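Local coordinates for cellulose 1,4-beta-cellobiosidase (Thermobifida fusca, PDB 4JJJ), which probably hydrolyses cellulose to release cellobiose, the chain here being its family 48 glycoside hydrolase catalytic domain, at residues G126-A131 against A314-S319; G371-G376 against E438-K443; G416-N421 against L469-Q474. The protein carries 1 engineered substitution. One frame throughout, in Å; residues are numbered along the deposited sequence.

Contact 1: G126-A131 against A314-S319; sequences GQDPLA and AWRIGS. With BGC (beta-D-glucopyranose), chain D; BGC (beta-D-glucopyranose), chain B; BGC (beta-D-glucopyranose), chain C.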
loop_
_atom_site.group_PDB
_atom_site.type_symbol
_atom_site.label_atom_id
_atom_site.label_comp_id
_atom_site.label_asym_id
_atom_site.label_seq_id
_atom_site.Cartn_x
_atom_site.Cartn_y
_atom_site.Cartn_z
ATOM N N GLY A 126 7.649 16.746 17.644
ATOM C CA GLY A 126 8.758 16.066 18.302
ATOM C C GLY A 126 10.045 15.996 17.537
ATOM O O GLY A 126 10.172 16.551 16.421
ATOM N N GLN A 127 11.028 15.394 18.163
ATOM C CA GLN A 127 12.327 15.156 17.573
ATOM C C GLN A 127 12.228 13.821 16.761
ATOM O O GLN A 127 11.608 12.862 17.174
ATOM C CB GLN A 127 13.397 15.050 18.665
ATOM C CG GLN A 127 13.704 16.504 19.230
ATOM C CD GLN A 127 14.837 16.589 20.271
ATOM O OE1 GLN A 127 15.290 15.568 20.784
ATOM N NE2 GLN A 127 15.279 17.833 20.601
ATOM N N ASP A 128 12.850 13.838 15.604
ATOM C CA ASP A 128 13.039 12.605 14.858
ATOM C C ASP A 128 14.263 11.873 15.312
ATOM O O ASP A 128 15.376 12.394 15.099
ATOM C CB ASP A 128 13.233 13.037 13.355
ATOM C CG ASP A 128 13.699 11.914 12.408
ATOM O OD1 ASP A 128 14.011 10.783 12.782
ATOM O OD2 ASP A 128 13.864 12.282 11.178
ATOM N N PRO A 129 14.105 10.635 15.852
ATOM C CA PRO A 129 15.214 9.893 16.459
ATOM C C PRO A 129 15.865 8.928 15.516
ATOM O O PRO A 129 16.754 8.209 15.927
ATOM C CB PRO A 129 14.539 9.121 17.599
ATOM C CG PRO A 129 13.213 8.798 17.011
ATOM C CD PRO A 129 12.799 9.991 16.157
ATOM N N LEU A 130 15.452 8.957 14.238
ATOM C CA LEU A 130 16.005 8.059 13.266
ATOM C C LEU A 130 17.040 8.698 12.344
ATOM O O LEU A 130 17.976 8.038 11.922
ATOM C CB LEU A 130 14.937 7.504 12.299
ATOM C CG LEU A 130 13.821 6.693 12.991
ATOM C CD1 LEU A 130 12.850 6.331 11.886
ATOM C CD2 LEU A 130 14.318 5.524 13.840
ATOM N N ALA A 131 16.865 9.972 12.001
ATOM C CA ALA A 131 17.601 10.536 10.866
ATOM C C ALA A 131 19.153 10.483 11.003
ATOM O O ALA A 131 19.873 10.113 10.095
ATOM C CB ALA A 131 17.154 11.963 10.671
ATOM N N ALA A 314 13.945 21.295 4.606
ATOM C CA ALA A 314 13.551 19.904 4.313
ATOM C C ALA A 314 12.767 19.436 5.500
ATOM O O ALA A 314 12.792 20.062 6.618
ATOM C CB ALA A 314 14.735 18.983 4.037
ATOM N N TRP A 315 11.924 18.415 5.292
ATOM C CA TRP A 315 11.079 17.946 6.333
ATOM C C TRP A 315 10.822 16.407 6.127
ATOM O O TRP A 315 11.087 15.820 5.045
ATOM C CB TRP A 315 9.733 18.618 6.322
ATOM C CG TRP A 315 9.069 18.552 5.014
ATOM C CD1 TRP A 315 9.244 19.442 3.983
ATOM C CD2 TRP A 315 8.188 17.532 4.535
ATOM N NE1 TRP A 315 8.518 19.025 2.865
ATOM C CE2 TRP A 315 7.789 17.897 3.219
ATOM C CE3 TRP A 315 7.633 16.375 5.103
ATOM C CZ2 TRP A 315 6.954 17.109 2.432
ATOM C CZ3 TRP A 315 6.765 15.598 4.343
ATOM C CH2 TRP A 315 6.428 15.957 2.985
ATOM N N ARG A 316 10.356 15.798 7.229
ATOM C CA ARG A 316 9.978 14.352 7.275
ATOM C C ARG A 316 8.836 14.208 8.216
ATOM O O ARG A 316 8.759 14.895 9.289
ATOM C CB ARG A 316 11.114 13.457 7.749
ATOM C CG ARG A 316 12.329 13.504 6.830
ATOM C CD ARG A 316 13.484 12.632 7.252
ATOM N NE ARG A 316 14.570 12.898 6.323
ATOM C CZ ARG A 316 15.781 12.359 6.347
ATOM N NH1 ARG A 316 16.160 11.465 7.258
ATOM N NH2 ARG A 316 16.653 12.713 5.419
ATOM N N ILE A 317 7.929 13.250 7.880
ATOM C CA ILE A 317 6.794 12.891 8.737
ATOM C C ILE A 317 6.697 11.390 8.764
ATOM O O ILE A 317 6.981 10.761 7.736
ATOM C CB ILE A 317 5.477 13.531 8.364
ATOM C CG1 ILE A 317 5.050 13.159 6.891
ATOM C CG2 ILE A 317 5.535 15.095 8.489
ATOM C CD1 ILE A 317 3.816 13.846 6.320
ATOM N N GLY A 318 6.253 10.834 9.890
ATOM C CA GLY A 318 5.702 9.476 9.976
ATOM C C GLY A 318 4.283 9.549 9.626
ATOM O O GLY A 318 3.833 10.361 8.848
ATOM N N SER A 319 3.465 8.654 10.221
ATOM C CA SER A 319 2.029 8.758 10.134
ATOM C C SER A 319 1.406 8.128 11.352
ATOM O O SER A 319 1.966 7.174 11.894
ATOM C CB SER A 319 1.432 8.366 8.806
ATOM O OG SER A 319 1.147 7.020 8.793
HETATM C C2 BGC D . 3.122 19.316 2.962
HETATM C C3 BGC D . 4.437 20.035 3.237
HETATM C C4 BGC D . 4.696 20.099 4.764
HETATM C C5 BGC D . 4.607 18.685 5.342
HETATM C C6 BGC D . 4.693 18.688 6.906
HETATM C C1 BGC D . 3.185 17.922 3.582
HETATM O O2 BGC D . 3.005 19.209 1.556
HETATM O O3 BGC D . 4.318 21.370 2.691
HETATM O O4 BGC D . 6.024 20.549 5.033
HETATM O O5 BGC D . 3.333 18.128 4.995
HETATM O O6 BGC D . 3.577 19.343 7.509
HETATM C C2 BGC B . 7.505 22.074 6.008
HETATM C C3 BGC B . 7.824 23.555 6.310
HETATM C C4 BGC B . 7.634 24.397 5.041
HETATM C C5 BGC B . 6.253 24.118 4.389
HETATM C C6 BGC B . 5.861 24.879 3.120
HETATM C C1 BGC B . 6.157 21.955 5.346
HETATM O O2 BGC B . 7.573 21.408 7.223
HETATM O O3 BGC B . 9.208 23.682 6.746
HETATM O O4 BGC B . 7.459 25.814 5.482
HETATM O O5 BGC B . 6.213 22.677 4.089
HETATM O O6 BGC B . 4.491 25.281 3.045
HETATM C C2 BGC C . 0.342 14.179 4.400
HETATM C C3 BGC C . 0.717 15.646 4.410
HETATM C C4 BGC C . 1.906 15.947 3.516
HETATM C C5 BGC C . 1.739 15.344 2.146
HETATM C C6 BGC C . 2.918 15.415 1.250
HETATM C C1 BGC C . 0.184 13.714 2.931
HETATM O O2 BGC C . -0.829 13.893 5.155
HETATM O O3 BGC C . 1.002 16.067 5.772
HETATM O O4 BGC C . 1.933 17.410 3.400
HETATM O O5 BGC C . 1.408 13.924 2.247
HETATM O O6 BGC C . 2.631 14.925 -0.047
HETATM O O HOH W 1 18.798 10.445 7.282
#
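Arg316 reaches from strand 314-317 to the loop 126-131, and its NH1 stops 3.6 Å from CB of Ala131. The chain, extended from CG to NE, carries the guanidinium across to that methyl, and on the way CD passes 4.0 Å from OD2 of Asp128. The two charged groups do not pair directly: their planes lie 52° apart, and Asp128 OD2 and Arg316 NH1 remain 4.6 Å from each other. Tyr265 OH bridges them with a hydrogen bond to each, Tyr97 bonds OD2 and forms a cation-pi contact with the arginine, and NH2 bonds Asn94 OD1. A water in the guanidinium plane joins NH1 to the carbonyl of Ala131. Further out, Asp128 OD1 receives the backbone N of Leu130 (2.7 Å) nearly along the C-O axis, an Asx turn, and that of Ala131 from above the carboxylate plane.

On the other side of the strand, Trp315 lays one ring face against the linked glucoses of chains B and D. O4 of the chain D glucose sits 3.4 Å above the plane, and C1, C3 and C5 of that sugar follow the ring. With a serine in place of Trp315, this glucose would probably lose its apolar platform and be freer to shift. Behind the strand, the buried guanidinium is satisfied by hydroxyl, amide oxygen and water, and Asp128 probably balances its charge through space without a direct salt bridge.

Contact 2: G371-G376 against E438-K443; sequences GGIAGG and EAILDK. With CA (calcium ion), chain G.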
loop_
_atom_site.group_PDB
_atom_site.type_symbol
_atom_site.label_atom_id
_atom_site.label_comp_id
_atom_site.label_asym_id
_atom_site.label_seq_id
_atom_site.Cartn_x
_atom_site.Cartn_y
_atom_site.Cartn_z
ATOM N N GLY A 371 -14.322 -13.335 13.681
ATOM C CA GLY A 371 -12.949 -13.766 13.354
ATOM C C GLY A 371 -12.173 -12.866 12.428
ATOM O O GLY A 371 -10.974 -12.861 12.443
ATOM N N GLY A 372 -12.874 -12.074 11.612
ATOM C CA GLY A 372 -12.212 -11.074 10.800
ATOM C C GLY A 372 -11.509 -10.027 11.634
ATOM O O GLY A 372 -11.902 -9.723 12.762
ATOM N N ILE A 373 -10.488 -9.419 11.080
ATOM C CA ILE A 373 -9.606 -8.425 11.717
ATOM C C ILE A 373 -10.045 -7.002 11.443
ATOM O O ILE A 373 -10.067 -6.541 10.277
ATOM C CB ILE A 373 -8.143 -8.633 11.383
ATOM C CG1 ILE A 373 -7.738 -10.147 11.419
ATOM C CG2 ILE A 373 -7.241 -7.759 12.231
ATOM C CD1 ILE A 373 -7.906 -10.878 12.734
ATOM N N ALA A 374 -10.433 -6.324 12.504
ATOM C CA ALA A 374 -10.961 -4.930 12.375
ATOM C C ALA A 374 -9.879 -3.940 12.040
ATOM O O ALA A 374 -8.675 -4.278 11.932
ATOM C CB ALA A 374 -11.665 -4.538 13.632
ATOM N N GLY A 375 -10.264 -2.674 11.874
ATOM C CA GLY A 375 -9.462 -1.756 11.077
ATOM C C GLY A 375 -8.100 -1.413 11.591
ATOM O O GLY A 375 -7.085 -1.612 10.910
ATOM N N GLY A 376 -8.032 -0.778 12.752
ATOM C CA GLY A 376 -6.764 -0.297 13.267
ATOM C C GLY A 376 -6.868 0.724 14.381
ATOM O O GLY A 376 -7.886 0.747 15.104
ATOM N N GLU A 438 -0.791 -18.597 15.540
ATOM C CA GLU A 438 -1.699 -19.755 15.522
ATOM C C GLU A 438 -3.078 -19.393 16.125
ATOM O O GLU A 438 -4.112 -19.730 15.519
ATOM C CB GLU A 438 -1.078 -20.872 16.343
ATOM C CG GLU A 438 -1.866 -22.140 16.297
ATOM C CD GLU A 438 -1.261 -23.263 17.113
ATOM O OE1 GLU A 438 -0.393 -23.096 17.892
ATOM O OE2 GLU A 438 -1.710 -24.366 16.918
ATOM N N ALA A 439 -3.067 -18.642 17.224
ATOM C CA ALA A 439 -4.352 -18.283 17.852
ATOM C C ALA A 439 -5.173 -17.423 16.958
ATOM O O ALA A 439 -6.392 -17.627 16.879
ATOM C CB ALA A 439 -4.143 -17.630 19.176
ATOM N N ILE A 440 -4.549 -16.434 16.296
ATOM C CA ILE A 440 -5.312 -15.618 15.324
ATOM C C ILE A 440 -5.882 -16.470 14.201
ATOM O O ILE A 440 -7.105 -16.386 13.828
ATOM C CB ILE A 440 -4.387 -14.491 14.784
ATOM C CG1 ILE A 440 -3.991 -13.526 15.861
ATOM C CG2 ILE A 440 -5.143 -13.717 13.693
ATOM C CD1 ILE A 440 -2.867 -12.588 15.497
ATOM N N LEU A 441 -5.028 -17.294 13.596
ATOM C CA LEU A 441 -5.422 -18.140 12.495
ATOM C C LEU A 441 -6.522 -19.140 12.849
ATOM O O LEU A 441 -7.475 -19.363 12.075
ATOM C CB LEU A 441 -4.188 -18.896 12.053
ATOM C CG LEU A 441 -3.179 -18.048 11.321
ATOM C CD1 LEU A 441 -1.798 -18.708 11.320
ATOM C CD2 LEU A 441 -3.616 -17.835 9.879
ATOM N N ASP A 442 -6.464 -19.723 14.082
ATOM C CA ASP A 442 -7.453 -20.721 14.428
ATOM C C ASP A 442 -8.855 -20.122 14.475
ATOM O O ASP A 442 -9.821 -20.895 14.294
ATOM C CB ASP A 442 -7.061 -21.370 15.778
ATOM C CG ASP A 442 -5.918 -22.412 15.655
ATOM O OD1 ASP A 442 -5.499 -22.859 14.600
ATOM O OD2 ASP A 442 -5.458 -22.752 16.790
ATOM N N LYS A 443 -8.977 -18.839 14.806
ATOM C CA LYS A 443 -10.270 -18.186 14.771
ATOM C C LYS A 443 -10.615 -17.578 13.405
ATOM O O LYS A 443 -11.771 -17.565 13.008
ATOM C CB LYS A 443 -10.268 -17.155 15.872
ATOM C CG LYS A 443 -11.620 -16.471 16.010
ATOM C CD LYS A 443 -11.787 -15.579 17.237
ATOM C CE LYS A 443 -13.202 -14.993 17.327
ATOM N NZ LYS A 443 -13.462 -14.214 18.610
HETATM CA CA CA G . -4.323 -24.679 16.929
HETATM O O HOH W 2 -3.604 -24.799 14.624
HETATM O O HOH W 3 -4.210 -26.722 15.734
HETATM O O HOH W 4 -4.879 -26.117 18.512
#
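Where Gly371 and Ile373 meet Lys443 and Ile440 there are no rings to stack; the flat groups are peptides and, on the flank of the helix turned away from the loop, the carboxylates of Glu438 and Asp442. The helix 435-450 belongs to the (alpha/alpha)6 barrel of family 48, and these two acids, one turn apart, form a calcium site. Each gives a single oxygen, Glu438 OE2 at 2.6 Å and Asp442 OD2 at 2.2 Å from the calcium ion, and three waters complete the ligands seen. Asp442 OD1 is not a ligand; it takes a hydrogen bond from one of those waters and another from Tyr512 OH.

The extended Lys443 chain, CG anti to the backbone N (chi1 -176°), runs alongside Gly371, its CG 4.0 Å from Gly371 CA. The ammonium goes on to Tyr482 OH. A side chain at Gly371 would collide with the carbonyl of Lys443, and the backbone angles there call for glycine in any case. Gln367 NE2 links the two segments by bonding the carbonyls of both Gly371 and Ile440. Beside Met422 of helix 416-432, the isoleucines cross at about a right angle, Ile373 CD1 meeting Ile440 CG2 at 4.1 Å.

Contact 3: G416-N421 against L469-Q474; sequences GFQVWN and LEWSGQ. With BGC (beta-D-glucopyranose), chain E.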
loop_
_atom_site.group_PDB
_atom_site.type_symbol
_atom_site.label_atom_id
_atom_site.label_comp_id
_atom_site.label_asym_id
_atom_site.label_seq_id
_atom_site.Cartn_x
_atom_site.Cartn_y
_atom_site.Cartn_z
ATOM N N GLY A 416 -9.838 -7.960 0.752
ATOM C CA GLY A 416 -8.437 -8.162 0.349
ATOM C C GLY A 416 -7.462 -7.909 1.468
ATOM O O GLY A 416 -6.445 -8.597 1.582
ATOM N N PHE A 417 -7.701 -6.918 2.332
ATOM C CA PHE A 417 -6.728 -6.659 3.354
ATOM C C PHE A 417 -6.675 -7.771 4.386
ATOM O O PHE A 417 -5.661 -8.015 5.018
ATOM C CB PHE A 417 -7.074 -5.343 4.041
ATOM C CG PHE A 417 -6.619 -4.105 3.350
ATOM C CD1 PHE A 417 -5.302 -3.955 2.922
ATOM C CD2 PHE A 417 -7.529 -3.133 3.057
ATOM C CE1 PHE A 417 -4.877 -2.749 2.304
ATOM C CE2 PHE A 417 -7.117 -1.990 2.436
ATOM C CZ PHE A 417 -5.812 -1.799 2.076
ATOM N N GLN A 418 -7.793 -8.502 4.550
ATOM C CA GLN A 418 -7.832 -9.665 5.467
ATOM C C GLN A 418 -6.801 -10.690 5.049
ATOM O O GLN A 418 -5.968 -11.130 5.856
ATOM C CB GLN A 418 -9.148 -10.395 5.486
ATOM C CG GLN A 418 -10.353 -9.612 6.008
ATOM C CD GLN A 418 -10.209 -9.252 7.421
ATOM O OE1 GLN A 418 -9.975 -10.147 8.323
ATOM N NE2 GLN A 418 -10.313 -7.954 7.727
ATOM N N VAL A 419 -6.789 -11.036 3.740
ATOM C CA VAL A 419 -5.859 -12.060 3.203
ATOM C C VAL A 419 -4.476 -11.533 3.047
ATOM O O VAL A 419 -3.501 -12.306 3.220
ATOM C CB VAL A 419 -6.450 -12.752 1.986
ATOM C CG1 VAL A 419 -7.622 -13.641 2.371
ATOM C CG2 VAL A 419 -6.864 -11.802 0.888
ATOM N N TRP A 420 -4.285 -10.300 2.696
ATOM C CA TRP A 420 -2.913 -9.778 2.591
ATOM C C TRP A 420 -2.204 -9.870 3.967
ATOM O O TRP A 420 -1.036 -10.341 4.080
ATOM C CB TRP A 420 -2.878 -8.414 2.037
ATOM C CG TRP A 420 -3.008 -8.298 0.583
ATOM C CD1 TRP A 420 -2.962 -9.280 -0.333
ATOM C CD2 TRP A 420 -3.044 -7.060 -0.160
ATOM N NE1 TRP A 420 -3.043 -8.748 -1.582
ATOM C CE2 TRP A 420 -3.055 -7.388 -1.515
ATOM C CE3 TRP A 420 -3.051 -5.718 0.229
ATOM C CZ2 TRP A 420 -3.052 -6.432 -2.509
ATOM C CZ3 TRP A 420 -3.050 -4.733 -0.767
ATOM C CH2 TRP A 420 -3.044 -5.094 -2.108
ATOM N N ASN A 421 -2.915 -9.450 5.037
ATOM C CA ASN A 421 -2.352 -9.585 6.385
ATOM C C ASN A 421 -2.241 -11.034 6.815
ATOM O O ASN A 421 -1.152 -11.519 7.215
ATOM C CB ASN A 421 -3.170 -8.789 7.364
ATOM C CG ASN A 421 -2.918 -9.218 8.775
ATOM O OD1 ASN A 421 -1.810 -9.301 9.168
ATOM N ND2 ASN A 421 -3.986 -9.228 9.586
ATOM N N LEU A 469 -16.979 -6.021 3.301
ATOM C CA LEU A 469 -17.230 -6.284 4.678
ATOM C C LEU A 469 -17.930 -5.054 5.310
ATOM O O LEU A 469 -17.678 -3.925 4.907
ATOM C CB LEU A 469 -15.938 -6.502 5.419
ATOM C CG LEU A 469 -15.050 -7.640 4.913
ATOM C CD1 LEU A 469 -13.815 -7.753 5.701
ATOM C CD2 LEU A 469 -15.778 -8.977 4.888
ATOM N N GLU A 470 -18.811 -5.315 6.290
ATOM C CA GLU A 470 -19.468 -4.285 7.078
ATOM C C GLU A 470 -19.170 -4.508 8.560
ATOM O O GLU A 470 -19.454 -5.617 9.116
ATOM C CB GLU A 470 -20.985 -4.308 6.908
ATOM C CG GLU A 470 -21.701 -3.152 7.649
ATOM C CD GLU A 470 -21.591 -1.761 7.060
ATOM O OE1 GLU A 470 -21.138 -1.645 5.922
ATOM O OE2 GLU A 470 -21.948 -0.782 7.747
ATOM N N TRP A 471 -18.547 -3.516 9.177
ATOM C CA TRP A 471 -18.066 -3.596 10.541
ATOM C C TRP A 471 -19.056 -2.824 11.483
ATOM O O TRP A 471 -19.701 -1.865 11.096
ATOM C CB TRP A 471 -16.736 -2.850 10.615
ATOM C CG TRP A 471 -15.670 -3.565 9.856
ATOM C CD1 TRP A 471 -15.262 -3.385 8.566
ATOM C CD2 TRP A 471 -14.944 -4.741 10.357
ATOM N NE1 TRP A 471 -14.319 -4.375 8.184
ATOM C CE2 TRP A 471 -14.102 -5.192 9.282
ATOM C CE3 TRP A 471 -14.907 -5.387 11.570
ATOM C CZ2 TRP A 471 -13.301 -6.310 9.400
ATOM C CZ3 TRP A 471 -14.046 -6.448 11.701
ATOM C CH2 TRP A 471 -13.323 -6.932 10.642
ATOM N N SER A 472 -19.091 -3.274 12.719
ATOM C CA SER A 472 -19.835 -2.630 13.722
ATOM C C SER A 472 -19.183 -2.848 15.072
ATOM O O SER A 472 -18.518 -3.834 15.294
ATOM C CB SER A 472 -21.301 -3.048 13.700
ATOM O OG SER A 472 -21.445 -4.424 13.910
ATOM N N GLY A 473 -19.521 -1.973 16.031
ATOM C CA GLY A 473 -18.955 -2.171 17.337
ATOM C C GLY A 473 -17.484 -1.812 17.507
ATOM O O GLY A 473 -16.906 -1.048 16.687
ATOM N N GLN A 474 -16.835 -2.307 18.557
ATOM C CA GLN A 474 -15.450 -2.001 18.801
ATOM C C GLN A 474 -14.842 -3.090 19.621
ATOM O O GLN A 474 -15.561 -3.781 20.428
ATOM C CB GLN A 474 -15.296 -0.671 19.534
ATOM C CG GLN A 474 -15.919 -0.636 20.884
ATOM C CD GLN A 474 -15.610 0.691 21.645
ATOM O OE1 GLN A 474 -15.292 1.685 21.022
ATOM N NE2 GLN A 474 -15.562 0.655 22.970
HETATM C C2 BGC E . -5.763 -2.116 -5.754
HETATM C C3 BGC E . -4.459 -2.125 -4.960
HETATM C C4 BGC E . -4.684 -1.521 -3.543
HETATM C C5 BGC E . -5.932 -2.117 -2.846
HETATM C C6 BGC E . -6.224 -1.382 -1.560
HETATM C C1 BGC E . -6.898 -2.764 -4.983
HETATM O O2 BGC E . -5.593 -2.844 -6.962
HETATM O O3 BGC E . -3.480 -1.382 -5.727
HETATM O O4 BGC E . -3.494 -1.752 -2.761
HETATM O O5 BGC E . -7.037 -2.024 -3.755
HETATM O O6 BGC E . -6.418 -0.001 -1.796
#
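Gln418, leaning out of helix 416-432, and Trp471 from the strand approach each other from opposite directions, while the glutamine passes obliquely across Leu469. Its amide nitrogen NE2 comes to the edge of the indole, near the ring plane and 3.8 Å from CZ2, with amide and ring planes 40° apart; the approach is packing, since no hydrogen bond joins the two. A bend in the glutamine chain (chi2 -64°) turns the amide this way and leaves CG facing the branch of Leu469, where CD1 touches it at 3.9 Å. The amide is held by its oxygen: OE1 accepts from the backbone N of Ile373 and from the indole NH of Trp444, two donors that should fix its rotation. Trp471 is tied by one bond of its own, NE1 to the carbonyl O of Asn412.

Elsewhere around the same helical turn, Phe417 and Trp420 line the sugar pocket. The glucose of chain E places O4 in the plane of the Trp420 ring, at its edge, 3.4 Å from CH2, and its C6 lies 3.7 Å from Phe417 CZ. Trp420 NE1 bonds Glu625, and its side chain touches Glu51, the predicted proton donor.

The strand 465-473 pairs antiparallel with 488-496, whose Val490 and Val492 pack on Leu469. Helix 416-432 is flanked through Trp420 by helix 50-67 and through Val419 by helix 499-516.

Overall arrangement
Contacts 2 and 3 are neighbours, with centres 9 Å apart, and their segments alternate along the chain. Loop 371-376 touches helix 435-450 on one hand and Gln418 and Trp471 on the other. Besides the bond from Ile373 N, the loop meets the indole directly: Ile373 O lies 3.3 Å from Trp471 CH2. Contact 1 is remote, about 32 Å from contact 2 and 30 Å from contact 3 between centres. Yet contacts 1 and 3 both touch bound glucose units, in separately defined sugar pockets: 314-319 meets the glucoses of chains B, C and D, whereas 416-421 meets that of chain E, near the predicted proton donor Glu51. Contact 2 holds calcium instead.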